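Local coordinates for aspartokinase (PDB 3L76), which probably phosphorylates the beta-carboxyl group of L-aspartate with ATP, the first step of lysine and threonine biosynthesis, and binds lysine and threonine at its ACT domains, at residues Ala258-Gly263 against Ile366-Ile371; Val278-Gly283 against Asn555-Met560. One frame throughout, in Å; residues are numbered along the deposited sequence.

Each contact adjoins a different pocket for a bound amino acid. In contact 1, I366-I371 holds the carboxylate end of a bound lysine, while A258-G263, in the loop between strands 240-243 and 263-267, packs on R368 and I371 and does not itself enter the lysine pocket. Contact 2 brings D280 and N557, from two ACT domains far apart in sequence, onto the amino group of a bound threonine. Their centres lie 33 Å apart and, with nearest atoms about 17 Å apart, the two do not touch. A different lysine lies about 12 Å from the side chain of I558 in contact 2. The segments alternate along the chain, which leaves 366-371 between the two halves of contact 2.

Contact 1 (Ala258-Gly263 against Ile366-Ile371). With LYS (lysine), chain F.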
# COMPACT_ATOMS: atom_id res chain seq x y z
N ALA A 258 21.36 9.13 -5.09
CA ALA A 258 22.00 8.78 -3.83
C ALA A 258 23.50 9.06 -3.83
O ALA A 258 24.24 8.47 -3.05
CB ALA A 258 21.73 7.33 -3.49
N LYS A 259 23.96 9.94 -4.72
CA LYS A 259 25.39 10.24 -4.81
C LYS A 259 25.84 11.01 -3.58
O LYS A 259 25.23 12.01 -3.21
CB LYS A 259 25.68 11.08 -6.06
CG LYS A 259 26.30 10.32 -7.23
CD LYS A 259 26.77 11.28 -8.32
CE LYS A 259 25.85 12.49 -8.41
NZ LYS A 259 26.25 13.42 -9.51
N ALA A 260 26.90 10.55 -2.92
CA ALA A 260 27.44 11.29 -1.78
C ALA A 260 28.05 12.60 -2.28
O ALA A 260 27.90 13.63 -1.65
CB ALA A 260 28.48 10.48 -1.06
N VAL A 261 28.69 12.53 -3.43
CA VAL A 261 29.44 13.65 -3.95
C VAL A 261 28.93 14.09 -5.31
O VAL A 261 28.87 13.30 -6.24
CB VAL A 261 30.93 13.26 -4.06
CG1 VAL A 261 31.68 14.23 -5.00
CG2 VAL A 261 31.56 13.19 -2.67
N ASP A 262 28.56 15.35 -5.40
CA ASP A 262 28.12 15.96 -6.64
C ASP A 262 29.25 16.41 -7.56
O ASP A 262 29.10 16.37 -8.78
CB ASP A 262 27.26 17.17 -6.35
CG ASP A 262 26.54 17.67 -7.58
OD1 ASP A 262 25.92 16.85 -8.30
OD2 ASP A 262 26.58 18.88 -7.81
N GLY A 263 30.36 16.85 -6.99
CA GLY A 263 31.43 17.41 -7.80
C GLY A 263 32.80 17.47 -7.19
O GLY A 263 32.96 17.39 -5.98
N ILE A 366 26.11 15.43 3.96
CA ILE A 366 25.48 15.86 5.20
C ILE A 366 24.97 14.68 6.03
O ILE A 366 24.09 13.95 5.60
CB ILE A 366 24.31 16.83 4.93
CG1 ILE A 366 24.77 17.99 4.05
CG2 ILE A 366 23.69 17.31 6.23
CD1 ILE A 366 23.79 19.13 3.96
N GLY A 367 25.54 14.48 7.22
CA GLY A 367 25.07 13.44 8.12
C GLY A 367 25.52 12.04 7.74
O GLY A 367 25.24 11.08 8.45
N ARG A 368 26.22 11.92 6.63
CA ARG A 368 26.62 10.61 6.14
C ARG A 368 28.09 10.30 6.41
O ARG A 368 28.96 11.13 6.17
CB ARG A 368 26.30 10.51 4.65
CG ARG A 368 26.75 9.23 4.00
CD ARG A 368 26.10 9.09 2.66
NE ARG A 368 26.67 7.98 1.91
CZ ARG A 368 26.31 7.65 0.68
NH1 ARG A 368 25.39 8.37 0.05
NH2 ARG A 368 26.89 6.62 0.08
N PRO A 369 28.38 9.10 6.92
CA PRO A 369 29.74 8.72 7.30
C PRO A 369 30.58 8.27 6.11
O PRO A 369 30.02 7.90 5.08
CB PRO A 369 29.52 7.51 8.22
CG PRO A 369 28.08 7.52 8.56
CD PRO A 369 27.40 8.10 7.37
N GLY A 370 31.90 8.31 6.27
CA GLY A 370 32.83 7.72 5.32
C GLY A 370 33.18 8.55 4.10
O GLY A 370 34.01 8.14 3.28
N ILE A 371 32.55 9.71 3.96
CA ILE A 371 32.79 10.52 2.77
C ILE A 371 34.16 11.21 2.82
O ILE A 371 34.98 11.08 1.90
CB ILE A 371 31.68 11.56 2.57
CG1 ILE A 371 30.30 10.89 2.66
CG2 ILE A 371 31.92 12.32 1.26
CD1 ILE A 371 30.17 9.62 1.83
N LYS F . 29.59 13.81 7.55
CA LYS F . 30.70 13.50 6.64
C LYS F . 31.54 12.31 7.08
O LYS F . 31.50 11.93 8.27
CB LYS F . 31.59 14.74 6.43
CG LYS F . 30.88 15.89 5.73
CD LYS F . 31.60 17.22 5.90
CE LYS F . 31.20 17.89 7.21
NZ LYS F . 30.55 19.22 6.99
OXT LYS F . 32.26 11.73 6.23
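With CG anti to its backbone N (chi1 176°) and the chain extended from there to NE, R368 carries its guanidinium out to A258 and A260, while the chi2 of -48° in I371 turns CD1 to the same alanine, A260. A260 CB sits centrally over one face of the guanidinium, 3.9 Å above the plane, and meets I371 CD1 at 3.5 Å, so one methyl serves both partners. At the guanidinium edge, in its plane, R368 NH1 reaches A258 O in a weak hydrogen bond of 3.3 Å. The V261 and I371 side chains run antiparallel alongside one another, with V261 CG2 4.0 Å from I371 CG2.

I371 also faces the effector: its backbone N makes a weak bond of 3.1 Å to the OXT of bound lysine, just beyond the N-cap G370. A372 N, S472 and V473 N bind the same lysine, and S392 does so through its backbone O.

A258-G263 lies in the loop before strand 263-267, and I366-I371 in the loop between strand 348-361 and helix 371-381. I360 of strand 348-361 packs on both V261 and I371, D262 forms a salt bridge with R222 of helix 215-224, and a classic beta bulge sets D262 and G263 opposite A361, where strand 263-267 joins strand 348-361.

Contact 2 (Val278-Gly283 against Asn555-Met560); sequences VPDRPG and NINIEM. With THR (threonine), chain C.
Two side chains from different ACT domains, D280 and N557, aim an oxygen each at one ammonium group, that of the bound threonine. This is an effector site at an interface between ACT domains. The threonine N donates to D280 OD1 at 2.9 Å, to N557 OD1, and to the backbone O of I558 at 3.0 Å, so three oxygens grip it. The two acceptors, D280 OD1 and N557 OD1, lie 3.5 Å apart, and the ammonium they share would be expected to offset repulsion between them. Both side chains have CG anti to the backbone N (chi1 -179° in D280) and cross at about a right angle, their carboxylate and amide planes 46° apart. N557 ND2 also gives D280 OD1 a weak hydrogen bond of 3.3 Å. Q304 also bonds the threonine through OE1 and the backbone O of I558 through NE2.

P282 gives the apolar side of the contact. Its ring lies across the N557 side chain, CG 3.9 Å from N557 CB, and also meets the amide oxygen of N555, a poorly ordered residue that is the C-prime position of the Schellman motif ending helix 543-552.

The threonine carboxylate is tied to both segments: I558 N donates to its O at 3.0 Å, and one water accepts from G283 N while donating to that same O and, at 3.0 Å, to I556 O.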
# COMPACT_ATOMS: atom_id res chain seq x y z
N VAL A 278 50.61 32.83 17.73
CA VAL A 278 50.01 34.08 18.15
C VAL A 278 49.29 33.79 19.48
O VAL A 278 49.02 32.63 19.80
CB VAL A 278 49.05 34.59 17.03
CG1 VAL A 278 47.65 34.08 17.25
CG2 VAL A 278 49.06 36.09 16.94
N PRO A 279 49.01 34.83 20.28
CA PRO A 279 48.34 34.58 21.57
C PRO A 279 46.91 34.06 21.41
O PRO A 279 46.16 34.55 20.57
CB PRO A 279 48.33 35.96 22.25
CG PRO A 279 49.41 36.74 21.57
CD PRO A 279 49.44 36.23 20.15
N ASP A 280 46.53 33.08 22.22
CA ASP A 280 45.18 32.52 22.15
C ASP A 280 44.21 33.23 23.07
O ASP A 280 43.84 32.72 24.12
CB ASP A 280 45.19 31.02 22.48
CG ASP A 280 43.80 30.40 22.39
OD1 ASP A 280 42.92 30.97 21.69
OD2 ASP A 280 43.59 29.34 23.01
N ARG A 281 43.78 34.41 22.65
CA ARG A 281 42.84 35.21 23.43
C ARG A 281 41.93 35.98 22.49
O ARG A 281 42.27 36.19 21.33
CB ARG A 281 43.61 36.19 24.32
CG ARG A 281 44.51 37.14 23.55
CD ARG A 281 45.05 38.26 24.44
NE ARG A 281 45.92 39.15 23.67
CZ ARG A 281 47.23 39.25 23.83
NH1 ARG A 281 47.86 38.53 24.75
NH2 ARG A 281 47.92 40.09 23.06
N PRO A 282 40.77 36.43 22.99
CA PRO A 282 39.87 37.24 22.16
C PRO A 282 40.57 38.46 21.56
O PRO A 282 41.38 39.11 22.23
CB PRO A 282 38.79 37.68 23.16
CG PRO A 282 38.79 36.63 24.19
CD PRO A 282 40.22 36.21 24.33
N GLY A 283 40.25 38.77 20.31
CA GLY A 283 40.75 39.97 19.67
C GLY A 283 41.84 39.75 18.64
O GLY A 283 42.03 40.58 17.76
N ASN A 555 33.83 39.82 23.96
CA ASN A 555 34.87 39.07 24.66
C ASN A 555 34.67 37.56 24.55
O ASN A 555 34.63 36.85 25.55
CB ASN A 555 34.99 39.50 26.12
CG ASN A 555 36.31 39.10 26.75
OD1 ASN A 555 36.80 37.99 26.54
ND2 ASN A 555 36.89 40.00 27.51
N ILE A 556 34.53 37.09 23.32
CA ILE A 556 34.32 35.67 23.05
C ILE A 556 35.55 35.12 22.34
O ILE A 556 35.98 35.62 21.30
CB ILE A 556 33.04 35.46 22.20
CG1 ILE A 556 31.80 35.71 23.04
CG2 ILE A 556 32.97 34.06 21.64
CD1 ILE A 556 30.50 35.68 22.26
N ASN A 557 36.15 34.09 22.92
CA ASN A 557 37.36 33.55 22.33
C ASN A 557 37.05 32.59 21.20
O ASN A 557 36.11 31.79 21.28
CB ASN A 557 38.22 32.85 23.39
CG ASN A 557 39.55 32.40 22.85
OD1 ASN A 557 40.30 33.19 22.27
ND2 ASN A 557 39.85 31.11 23.02
N ILE A 558 37.84 32.66 20.14
CA ILE A 558 37.63 31.79 18.99
C ILE A 558 38.59 30.61 19.05
O ILE A 558 39.80 30.78 18.91
CB ILE A 558 37.81 32.56 17.67
CG1 ILE A 558 36.87 33.76 17.63
CG2 ILE A 558 37.58 31.62 16.49
CD1 ILE A 558 37.11 34.67 16.45
N GLU A 559 38.04 29.42 19.27
CA GLU A 559 38.87 28.23 19.46
C GLU A 559 39.36 27.65 18.14
O GLU A 559 40.52 27.26 18.02
CB GLU A 559 38.10 27.16 20.25
CG GLU A 559 37.52 27.64 21.59
CD GLU A 559 37.08 26.49 22.48
OE1 GLU A 559 37.64 25.38 22.34
OE2 GLU A 559 36.19 26.69 23.34
N MET A 560 38.48 27.58 17.16
CA MET A 560 38.83 27.07 15.85
C MET A 560 38.09 27.84 14.78
O MET A 560 37.02 28.38 15.04
CB MET A 560 38.51 25.57 15.76
CG MET A 560 39.20 24.71 16.81
SD MET A 560 39.34 22.95 16.38
CE MET A 560 37.62 22.47 16.34
N THR C . 41.61 32.96 20.03
CA THR C . 41.99 34.06 19.13
C THR C . 40.84 35.05 18.92
O THR C . 39.73 34.83 19.42
CB THR C . 42.51 33.55 17.78
OG1 THR C . 41.48 32.82 17.10
CG2 THR C . 43.71 32.64 18.00
OXT THR C . 41.03 36.08 18.26
O HOH W 1 42.33 29.28 19.53
O HOH W 2 38.10 36.68 19.44